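PDB 5IHX: tyrosine--tRNA ligase, mitochondrial from Emericella nidulans, which probably attaches L-tyrosine to mitochondrial tRNA(Tyr) in an ATP-dependent reaction that releases AMP and diphosphate. Local coordinates for residues A[142-153]-A[361-369]; A[320-328]-A[339-350]. All coordinates share one frame; numbering follows the deposited sequence.

Interaction 1 of 2, residues A[142-153]-A[361-369]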
loop_
_atom_site.group_PDB
_atom_site.type_symbol
_atom_site.label_atom_id
_atom_site.label_comp_id
_atom_site.label_asym_id
_atom_site.label_seq_id
_atom_site.Cartn_x
_atom_site.Cartn_y
_atom_site.Cartn_z
ATOM N N LYS A 142 15.995 -26.264 -9.961
ATOM C CA LYS A 142 17.021 -27.295 -9.839
ATOM C C LYS A 142 16.879 -28.068 -8.525
ATOM O O LYS A 142 16.969 -29.296 -8.502
ATOM C CB LYS A 142 18.405 -26.646 -9.941
ATOM C CG LYS A 142 19.591 -27.584 -9.818
ATOM C CD LYS A 142 20.886 -26.825 -10.092
ATOM C CE LYS A 142 22.125 -27.688 -9.901
ATOM N NZ LYS A 142 22.413 -27.945 -8.463
ATOM N N LEU A 143 16.650 -27.345 -7.433
ATOM C CA LEU A 143 16.481 -27.972 -6.128
ATOM C C LEU A 143 15.256 -28.885 -6.114
ATOM O O LEU A 143 15.285 -29.969 -5.529
ATOM C CB LEU A 143 16.363 -26.911 -5.033
ATOM C CG LEU A 143 16.151 -27.433 -3.608
ATOM C CD1 LEU A 143 17.335 -28.280 -3.157
ATOM C CD2 LEU A 143 15.921 -26.281 -2.640
ATOM N N GLY A 144 14.186 -28.444 -6.766
ATOM C CA GLY A 144 12.977 -29.240 -6.875
ATOM C C GLY A 144 13.228 -30.589 -7.525
ATOM O O GLY A 144 12.748 -31.618 -7.052
ATOM N N ALA A 145 13.984 -30.585 -8.617
ATOM C CA ALA A 145 14.317 -31.819 -9.319
ATOM C C ALA A 145 15.266 -32.677 -8.483
ATOM O O ALA A 145 15.147 -33.902 -8.452
ATOM C CB ALA A 145 14.935 -31.508 -10.672
ATOM N N SER A 146 16.200 -32.028 -7.799
ATOM C CA SER A 146 17.140 -32.735 -6.937
ATOM C C SER A 146 16.432 -33.445 -5.786
ATOM O O SER A 146 16.808 -34.553 -5.404
ATOM C CB SER A 146 18.180 -31.773 -6.378
ATOM O OG SER A 146 19.005 -31.243 -7.397
ATOM N N ILE A 147 15.417 -32.798 -5.228
ATOM C CA ILE A 147 14.641 -33.386 -4.145
ATOM C C ILE A 147 13.989 -34.689 -4.597
ATOM O O ILE A 147 13.973 -35.676 -3.859
ATOM C CB ILE A 147 13.568 -32.398 -3.633
ATOM C CG1 ILE A 147 14.227 -31.323 -2.770
ATOM C CG2 ILE A 147 12.480 -33.123 -2.834
ATOM C CD1 ILE A 147 13.328 -30.141 -2.449
ATOM N N GLU A 148 13.457 -34.690 -5.813
ATOM C CA GLU A 148 12.827 -35.884 -6.362
ATOM C C GLU A 148 13.867 -36.988 -6.553
ATOM O O GLU A 148 13.636 -38.137 -6.182
ATOM C CB GLU A 148 12.131 -35.566 -7.686
ATOM C CG GLU A 148 11.475 -36.774 -8.347
ATOM C CD GLU A 148 10.689 -36.409 -9.594
ATOM O OE1 GLU A 148 10.321 -35.223 -9.745
ATOM O OE2 GLU A 148 10.436 -37.310 -10.421
ATOM N N ARG A 149 15.011 -36.628 -7.131
ATOM C CA ARG A 149 16.100 -37.575 -7.342
ATOM C C ARG A 149 16.604 -38.125 -6.004
ATOM O O ARG A 149 16.797 -39.328 -5.850
ATOM C CB ARG A 149 17.252 -36.911 -8.108
ATOM C CG ARG A 149 18.586 -37.655 -8.005
ATOM C CD ARG A 149 19.689 -36.957 -8.786
ATOM N NE ARG A 149 19.910 -35.588 -8.327
ATOM C CZ ARG A 149 20.494 -35.268 -7.175
ATOM N NH1 ARG A 149 20.910 -36.219 -6.347
ATOM N NH2 ARG A 149 20.655 -33.995 -6.841
ATOM N N TYR A 150 16.835 -37.233 -5.048
ATOM C CA TYR A 150 17.338 -37.624 -3.735
ATOM C C TYR A 150 16.325 -38.495 -2.992
ATOM O O TYR A 150 16.698 -39.434 -2.293
ATOM C CB TYR A 150 17.684 -36.378 -2.918
ATOM C CG TYR A 150 18.321 -36.661 -1.579
ATOM C CD1 TYR A 150 19.596 -37.200 -1.497
ATOM C CD2 TYR A 150 17.661 -36.359 -0.395
ATOM C CE1 TYR A 150 20.190 -37.451 -0.274
ATOM C CE2 TYR A 150 18.246 -36.603 0.836
ATOM C CZ TYR A 150 19.512 -37.145 0.892
ATOM O OH TYR A 150 20.091 -37.393 2.114
ATOM N N GLY A 151 15.044 -38.182 -3.154
ATOM C CA GLY A 151 13.987 -38.993 -2.577
ATOM C C GLY A 151 13.998 -40.397 -3.155
ATOM O O GLY A 151 13.815 -41.377 -2.433
ATOM N N GLU A 152 14.207 -40.487 -4.466
ATOM C CA GLU A 152 14.281 -41.770 -5.159
ATOM C C GLU A 152 15.366 -42.660 -4.556
ATOM O O GLU A 152 15.155 -43.857 -4.361
ATOM C CB GLU A 152 14.541 -41.555 -6.655
ATOM C CG GLU A 152 14.718 -42.835 -7.471
ATOM C CD GLU A 152 13.430 -43.617 -7.643
ATOM O OE1 GLU A 152 12.343 -43.049 -7.398
ATOM O OE2 GLU A 152 13.507 -44.803 -8.027
ATOM N N LYS A 153 16.528 -42.077 -4.280
ATOM C CA LYS A 153 17.638 -42.829 -3.702
ATOM C C LYS A 153 17.224 -43.525 -2.409
ATOM O O LYS A 153 17.667 -44.635 -2.128
ATOM C CB LYS A 153 18.838 -41.911 -3.433
ATOM C CG LYS A 153 19.812 -42.468 -2.390
ATOM C CD LYS A 153 21.041 -41.598 -2.202
ATOM C CE LYS A 153 21.922 -42.159 -1.094
ATOM N NZ LYS A 153 23.177 -41.389 -0.898
ATOM N N TYR A 361 28.327 -36.106 2.815
ATOM C CA TYR A 361 28.080 -36.824 1.573
ATOM C C TYR A 361 26.627 -36.685 1.142
ATOM O O TYR A 361 26.341 -36.342 -0.006
ATOM C CB TYR A 361 28.439 -38.305 1.722
ATOM C CG TYR A 361 28.256 -39.096 0.444
ATOM C CD1 TYR A 361 29.316 -39.298 -0.428
ATOM C CD2 TYR A 361 27.018 -39.629 0.105
ATOM C CE1 TYR A 361 29.150 -40.014 -1.600
ATOM C CE2 TYR A 361 26.843 -40.344 -1.060
ATOM C CZ TYR A 361 27.911 -40.533 -1.910
ATOM O OH TYR A 361 27.737 -41.245 -3.074
ATOM N N GLU A 362 25.714 -36.959 2.069
ATOM C CA GLU A 362 24.289 -36.908 1.777
ATOM C C GLU A 362 23.854 -35.541 1.266
ATOM O O GLU A 362 23.136 -35.446 0.271
ATOM C CB GLU A 362 23.477 -37.277 3.019
ATOM C CG GLU A 362 23.494 -38.760 3.349
ATOM C CD GLU A 362 22.809 -39.598 2.284
ATOM O OE1 GLU A 362 23.349 -40.668 1.932
ATOM O OE2 GLU A 362 21.729 -39.187 1.802
ATOM N N PHE A 363 24.292 -34.483 1.938
ATOM C CA PHE A 363 23.838 -33.150 1.578
ATOM C C PHE A 363 24.445 -32.699 0.256
ATOM O O PHE A 363 23.785 -32.023 -0.533
ATOM C CB PHE A 363 24.169 -32.137 2.673
ATOM C CG PHE A 363 23.532 -30.798 2.451
ATOM C CD1 PHE A 363 22.199 -30.595 2.761
ATOM C CD2 PHE A 363 24.256 -29.750 1.910
ATOM C CE1 PHE A 363 21.604 -29.367 2.548
ATOM C CE2 PHE A 363 23.667 -28.523 1.695
ATOM C CZ PHE A 363 22.340 -28.331 2.014
ATOM N N VAL A 364 25.697 -33.069 0.010
ATOM C CA VAL A 364 26.329 -32.741 -1.264
ATOM C C VAL A 364 25.621 -33.491 -2.389
ATOM O O VAL A 364 25.418 -32.941 -3.468
ATOM C CB VAL A 364 27.837 -33.065 -1.261
ATOM C CG1 VAL A 364 28.407 -33.044 -2.682
ATOM C CG2 VAL A 364 28.587 -32.072 -0.391
ATOM N N GLU A 365 25.241 -34.741 -2.140
ATOM C CA GLU A 365 24.516 -35.505 -3.148
ATOM C C GLU A 365 23.171 -34.855 -3.446
ATOM O O GLU A 365 22.777 -34.744 -4.608
ATOM C CB GLU A 365 24.307 -36.955 -2.713
ATOM C CG GLU A 365 23.508 -37.762 -3.737
ATOM C CD GLU A 365 23.455 -39.246 -3.424
ATOM O OE1 GLU A 365 23.961 -39.657 -2.360
ATOM O OE2 GLU A 365 22.907 -40.003 -4.255
ATOM N N LEU A 366 22.467 -34.433 -2.399
ATOM C CA LEU A 366 21.181 -33.762 -2.566
ATOM C C LEU A 366 21.321 -32.523 -3.438
ATOM O O LEU A 366 20.581 -32.352 -4.397
ATOM C CB LEU A 366 20.585 -33.375 -1.208
ATOM C CG LEU A 366 19.398 -32.399 -1.234
ATOM C CD1 LEU A 366 18.222 -32.954 -2.036
ATOM C CD2 LEU A 366 18.959 -32.046 0.180
ATOM N N ILE A 367 22.290 -31.673 -3.121
ATOM C CA ILE A 367 22.422 -30.395 -3.808
ATOM C C ILE A 367 23.100 -30.529 -5.170
ATOM O O ILE A 367 22.647 -29.933 -6.149
ATOM C CB ILE A 367 23.219 -29.381 -2.952
ATOM C CG1 ILE A 367 22.553 -29.170 -1.589
ATOM C CG2 ILE A 367 23.371 -28.050 -3.685
ATOM C CD1 ILE A 367 21.151 -28.585 -1.652
ATOM N N HIS A 368 24.176 -31.313 -5.234
ATOM C CA HIS A 368 25.042 -31.322 -6.416
ATOM C C HIS A 368 25.129 -32.665 -7.148
ATOM O O HIS A 368 25.790 -32.761 -8.182
ATOM C CB HIS A 368 26.445 -30.876 -6.009
ATOM C CG HIS A 368 26.509 -29.459 -5.532
ATOM N ND1 HIS A 368 26.194 -28.388 -6.339
ATOM C CD2 HIS A 368 26.846 -28.934 -4.328
ATOM C CE1 HIS A 368 26.337 -27.266 -5.658
ATOM N NE2 HIS A 368 26.736 -27.570 -4.434
ATOM N N GLY A 369 24.473 -33.692 -6.621
ATOM C CA GLY A 369 24.420 -34.981 -7.293
ATOM C C GLY A 369 25.441 -35.987 -6.788
ATOM O O GLY A 369 26.407 -35.635 -6.109
HETATM O O HOH W 1 20.121 -29.084 -6.722
HETATM O O HOH W 2 21.279 -38.916 -6.467
#

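Interaction 2 of 2, residues A[320-328]-A[339-350]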
loop_
_atom_site.group_PDB
_atom_site.type_symbol
_atom_site.label_atom_id
_atom_site.label_comp_id
_atom_site.label_asym_id
_atom_site.label_seq_id
_atom_site.Cartn_x
_atom_site.Cartn_y
_atom_site.Cartn_z
ATOM N N PRO A 320 30.358 -29.847 14.540
ATOM C CA PRO A 320 30.761 -30.305 15.879
ATOM C C PRO A 320 30.146 -31.647 16.264
ATOM O O PRO A 320 29.034 -31.960 15.841
ATOM C CB PRO A 320 30.251 -29.195 16.805
ATOM C CG PRO A 320 30.121 -27.997 15.941
ATOM C CD PRO A 320 29.742 -28.506 14.586
ATOM N N ASP A 321 30.869 -32.423 17.065
ATOM C CA ASP A 321 30.407 -33.736 17.512
ATOM C C ASP A 321 29.048 -33.684 18.212
ATOM O O ASP A 321 28.230 -34.590 18.055
ATOM C CB ASP A 321 31.442 -34.370 18.447
ATOM C CG ASP A 321 32.733 -34.734 17.732
ATOM O OD1 ASP A 321 33.812 -34.641 18.358
ATOM O OD2 ASP A 321 32.669 -35.121 16.546
ATOM N N ASP A 322 28.805 -32.630 18.985
ATOM C CA ASP A 322 27.564 -32.531 19.746
ATOM C C ASP A 322 26.388 -32.046 18.891
ATOM O O ASP A 322 25.267 -31.929 19.386
ATOM C CB ASP A 322 27.748 -31.607 20.960
ATOM C CG ASP A 322 28.267 -30.224 20.588
ATOM O OD1 ASP A 322 27.954 -29.728 19.486
ATOM O OD2 ASP A 322 28.991 -29.626 21.413
ATOM N N ALA A 323 26.645 -31.769 17.615
ATOM C CA ALA A 323 25.603 -31.283 16.710
ATOM C C ALA A 323 25.331 -32.230 15.538
ATOM O O ALA A 323 24.268 -32.162 14.920
ATOM C CB ALA A 323 25.984 -29.909 16.182
ATOM N N VAL A 324 26.279 -33.111 15.231
ATOM C CA VAL A 324 26.207 -33.892 13.998
ATOM C C VAL A 324 24.978 -34.804 13.937
ATOM O O VAL A 324 24.391 -34.980 12.868
ATOM C CB VAL A 324 27.488 -34.739 13.788
ATOM C CG1 VAL A 324 27.627 -35.811 14.860
ATOM C CG2 VAL A 324 27.488 -35.363 12.392
ATOM N N GLU A 325 24.587 -35.391 15.064
ATOM C CA GLU A 325 23.434 -36.285 15.062
ATOM C C GLU A 325 22.162 -35.542 14.676
ATOM O O GLU A 325 21.364 -36.036 13.878
ATOM C CB GLU A 325 23.238 -36.961 16.418
ATOM C CG GLU A 325 21.968 -37.812 16.465
ATOM C CD GLU A 325 21.870 -38.693 17.698
ATOM O OE1 GLU A 325 22.826 -38.714 18.504
ATOM O OE2 GLU A 325 20.829 -39.369 17.854
ATOM N N ARG A 326 21.960 -34.363 15.253
ATOM C CA ARG A 326 20.773 -33.586 14.930
ATOM C C ARG A 326 20.819 -33.143 13.469
ATOM O O ARG A 326 19.796 -33.153 12.784
ATOM C CB ARG A 326 20.629 -32.372 15.850
ATOM C CG ARG A 326 19.469 -31.481 15.441
ATOM C CD ARG A 326 18.775 -30.837 16.622
ATOM N NE ARG A 326 17.469 -30.309 16.236
ATOM C CZ ARG A 326 16.574 -29.813 17.085
ATOM N NH1 ARG A 326 16.836 -29.770 18.385
ATOM N NH2 ARG A 326 15.412 -29.363 16.632
ATOM N N TYR A 327 22.002 -32.765 12.990
ATOM C CA TYR A 327 22.145 -32.334 11.598
ATOM C C TYR A 327 21.834 -33.472 10.628
ATOM O O TYR A 327 21.230 -33.246 9.580
ATOM C CB TYR A 327 23.553 -31.803 11.325
ATOM C CG TYR A 327 23.791 -30.382 11.790
ATOM C CD1 TYR A 327 23.020 -29.813 12.797
ATOM C CD2 TYR A 327 24.779 -29.601 11.204
ATOM C CE1 TYR A 327 23.237 -28.513 13.216
ATOM C CE2 TYR A 327 25.003 -28.302 11.614
ATOM C CZ TYR A 327 24.230 -27.762 12.620
ATOM O OH TYR A 327 24.453 -26.467 13.031
ATOM N N LEU A 328 22.245 -34.689 10.973
ATOM C CA LEU A 328 21.923 -35.855 10.155
ATOM C C LEU A 328 20.411 -35.991 9.997
ATOM O O LEU A 328 19.915 -36.342 8.927
ATOM C CB LEU A 328 22.503 -37.134 10.767
ATOM C CG LEU A 328 23.989 -37.416 10.510
ATOM C CD1 LEU A 328 24.482 -38.545 11.401
ATOM C CD2 LEU A 328 24.227 -37.758 9.048
ATOM N N ILE A 339 20.768 -43.733 11.180
ATOM C CA ILE A 339 21.434 -42.672 11.925
ATOM C C ILE A 339 21.918 -43.202 13.274
ATOM O O ILE A 339 23.002 -42.853 13.733
ATOM C CB ILE A 339 20.500 -41.457 12.122
ATOM C CG1 ILE A 339 20.323 -40.728 10.786
ATOM C CG2 ILE A 339 21.055 -40.500 13.190
ATOM C CD1 ILE A 339 19.354 -39.557 10.821
ATOM N N SER A 340 21.116 -44.057 13.899
ATOM C CA SER A 340 21.502 -44.681 15.159
ATOM C C SER A 340 22.746 -45.541 14.965
ATOM O O SER A 340 23.679 -45.495 15.766
ATOM C CB SER A 340 20.356 -45.527 15.714
ATOM O OG SER A 340 19.226 -44.722 16.002
ATOM N N LYS A 341 22.748 -46.329 13.895
ATOM C CA LYS A 341 23.880 -47.188 13.565
ATOM C C LYS A 341 25.144 -46.364 13.310
ATOM O O LYS A 341 26.239 -46.752 13.715
ATOM C CB LYS A 341 23.547 -48.046 12.343
ATOM C CG LYS A 341 24.502 -49.203 12.108
ATOM C CD LYS A 341 24.141 -49.967 10.844
ATOM N N ILE A 342 24.986 -45.224 12.643
ATOM C CA ILE A 342 26.111 -44.330 12.377
ATOM C C ILE A 342 26.639 -43.725 13.677
ATOM O O ILE A 342 27.849 -43.597 13.865
ATOM C CB ILE A 342 25.714 -43.192 11.406
ATOM C CG1 ILE A 342 25.457 -43.750 10.006
ATOM C CG2 ILE A 342 26.811 -42.132 11.329
ATOM C CD1 ILE A 342 24.716 -42.789 9.089
ATOM N N MET A 343 25.727 -43.342 14.563
ATOM C CA MET A 343 26.107 -42.683 15.808
ATOM C C MET A 343 26.774 -43.673 16.758
ATOM O O MET A 343 27.658 -43.301 17.529
ATOM C CB MET A 343 24.892 -42.027 16.472
ATOM C CG MET A 343 24.417 -40.753 15.763
ATOM S SD MET A 343 25.731 -39.545 15.448
ATOM C CE MET A 343 26.322 -39.234 17.115
ATOM N N GLU A 344 26.345 -44.931 16.713
ATOM C CA GLU A 344 26.965 -45.967 17.533
ATOM C C GLU A 344 28.446 -46.112 17.201
ATOM O O GLU A 344 29.282 -46.232 18.094
ATOM C CB GLU A 344 26.264 -47.311 17.327
ATOM C CG GLU A 344 26.782 -48.426 18.229
ATOM C CD GLU A 344 26.113 -49.761 17.953
ATOM O OE1 GLU A 344 25.289 -49.834 17.018
ATOM O OE2 GLU A 344 26.401 -50.734 18.680
ATOM N N GLU A 345 28.768 -46.087 15.912
ATOM C CA GLU A 345 30.157 -46.134 15.474
ATOM C C GLU A 345 30.871 -44.820 15.778
ATOM O O GLU A 345 32.027 -44.814 16.204
ATOM C CB GLU A 345 30.237 -46.447 13.978
ATOM C CG GLU A 345 31.656 -46.512 13.438
ATOM C CD GLU A 345 31.721 -47.031 12.014
ATOM O OE1 GLU A 345 30.664 -47.414 11.466
ATOM O OE2 GLU A 345 32.832 -47.058 11.441
ATOM N N GLN A 346 30.167 -43.712 15.568
ATOM C CA GLN A 346 30.700 -42.383 15.847
ATOM C C GLN A 346 31.084 -42.236 17.320
ATOM O O GLN A 346 32.147 -41.705 17.642
ATOM C CB GLN A 346 29.669 -41.315 15.458
ATOM C CG GLN A 346 30.005 -39.881 15.869
ATOM C CD GLN A 346 31.002 -39.214 14.941
ATOM O OE1 GLN A 346 31.493 -39.820 13.987
ATOM N NE2 GLN A 346 31.305 -37.950 15.218
ATOM N N ASN A 347 30.222 -42.713 18.212
ATOM C CA ASN A 347 30.452 -42.550 19.644
ATOM C C ASN A 347 31.624 -43.382 20.166
ATOM O O ASN A 347 32.185 -43.079 21.218
ATOM C CB ASN A 347 29.178 -42.902 20.414
ATOM C CG ASN A 347 28.065 -41.887 20.193
ATOM O OD1 ASN A 347 28.322 -40.723 19.881
ATOM N ND2 ASN A 347 26.822 -42.328 20.352
ATOM N N GLN A 348 31.995 -44.426 19.429
ATOM C CA GLN A 348 33.172 -45.225 19.767
ATOM C C GLN A 348 34.467 -44.457 19.516
ATOM O O GLN A 348 35.435 -44.593 20.264
ATOM C CB GLN A 348 33.180 -46.534 18.979
ATOM C CG GLN A 348 32.104 -47.511 19.420
ATOM C CD GLN A 348 32.120 -48.796 18.622
ATOM O OE1 GLN A 348 33.158 -49.444 18.491
ATOM N NE2 GLN A 348 30.969 -49.171 18.080
ATOM N N ASP A 349 34.479 -43.656 18.454
ATOM C CA ASP A 349 35.671 -42.911 18.067
ATOM C C ASP A 349 35.304 -41.777 17.109
ATOM O O ASP A 349 35.371 -41.941 15.892
ATOM C CB ASP A 349 36.690 -43.853 17.416
ATOM C CG ASP A 349 37.943 -43.136 16.956
ATOM O OD1 ASP A 349 38.212 -42.021 17.452
ATOM O OD2 ASP A 349 38.664 -43.688 16.098
ATOM N N PRO A 350 34.907 -40.617 17.658
ATOM C CA PRO A 350 34.457 -39.503 16.813
ATOM C C PRO A 350 35.565 -38.838 15.995
ATOM O O PRO A 350 35.258 -38.005 15.140
ATOM C CB PRO A 350 33.867 -38.513 17.826
ATOM C CG PRO A 350 34.516 -38.841 19.118
ATOM C CD PRO A 350 34.763 -40.317 19.094
HETATM O O HOH W 3 29.646 -36.871 17.528
HETATM O O HOH W 4 35.042 -35.309 15.542
HETATM O O HOH W 5 24.228 -40.644 20.117
#

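Interaction 1 of 2, residues A[142-153]-A[361-369]
The flat of the Y150 ring lies against L366: L366 CB sits 4.0 Å from the centroid of the Y150 ring and 12° off its normal, a CH-pi contact over the centre of one face. L366 CD1 reaches past the ring to Y150 CB at 3.6 Å, so the leucine covers both ring and stem. With CG anti to the backbone N, Y150 extends toward helix 354-368 and brings its hydroxyl to E362, where OH donates to OE2 in a hydrogen bond modelled very short; the ring and carboxylate planes are 49° apart. K153, nearly straight from CG outwards, comes from the opposite direction to E365 and places NZ between two acids. It forms salt bridges to E362 OE1, 2.9 Å from K153 NZ on the syn side but tilted out of the carboxylate plane, and to E365 OE1, modelled so short that its exact distance is doubtful, making a three-residue network.

R149 works on the helix end instead. Bent at chi3, it sends NH1 to E365 O at 2.9 Å and NH2 to L366 O, also at 2.9 Å; both donors stand above the carbonyl planes. E365 O also accepts from G369 N on the opposite face of its plane, and G369 CA lies over one guanidinium face. Water 2 joins R149 NH1 to E365 OE2, and water 1 joins S146 OG to I367 O, 2.7 Å from that water. Further down, K142 NZ makes a weak bond to I367 O, and L143 CD1 meets I367 CD1 at 4.1 Å.

The axes of the two short segments approach to 8.6 Å at 129°. Helix 84-95 supports the apolar side through M88 on L366 and A91 on I147, while H154 and F333 supply further partners for E362 and Y150. The contact thus joins helix 126-153, which leads towards edge strand 164-168, to helix 354-368.

Interaction 2 of 2, residues A[320-328]-A[339-350]
M343 packs its thioether against the stem of E325, SD lying 3.7 Å from E325 CB, while M343 CG and CE both touch the glutamate's carboxylate end. The bend at chi2 (-51°) sets SD toward V324 CG1 at 4.2 Å, and a second bend at chi3 turns CE back to the E325 side chain, 3.8 Å from E325 OE1. The apolar contacts continue with L328, whose CB meets I339 CD1 at 4.0 Å and whose CD1 reaches I342 CG2.

Polar links across the pair pass through water. Water 3 donates to D321 O at 2.7 Å and accepts from Q346 NE2; water 4 donates to both D321 OD2 and P350 O, and water 5 spans E325 OE1 and N347 ND2. D321 OD2 and Q346 NE2 lie 3.4 Å apart with a poor angle, their planes 66° apart. Both instead bond directly to Q356, and Q346 OE1 accepts from A355 N, so helix 354-368 ties this end together.

The segment axes run 166° apart and 10.7 Å distant, a short connection separating helices 321-331 and 336-348: an antiparallel helical hairpin after strand 277-280, consistent with the alpha-helical domain following the Rossmann fold in tyrosyl-tRNA synthetases.

How the interactions relate
Helix 354-368 relates the two contacts: its later part forms one side of interaction 1, and its earlier residues A355, Q356 and L359 pack on or bond to interaction 2. The chain forms the hairpin of interaction 2 between the two halves of interaction 1. Their centres are 22 Å apart and their nearest atoms about 6 Å apart, so they do not meet directly. Interaction 1 is partly buried with charged margins; it buries 588 Å² and combines direct salt bridges and arginine-to-carbonyl hydrogen bonds with CH-pi packing. Interaction 2, though farther from the chain centre (25 Å against 16 Å), is mostly buried, its 417 Å² combining apolar packing with water bridges between more widely spaced helices.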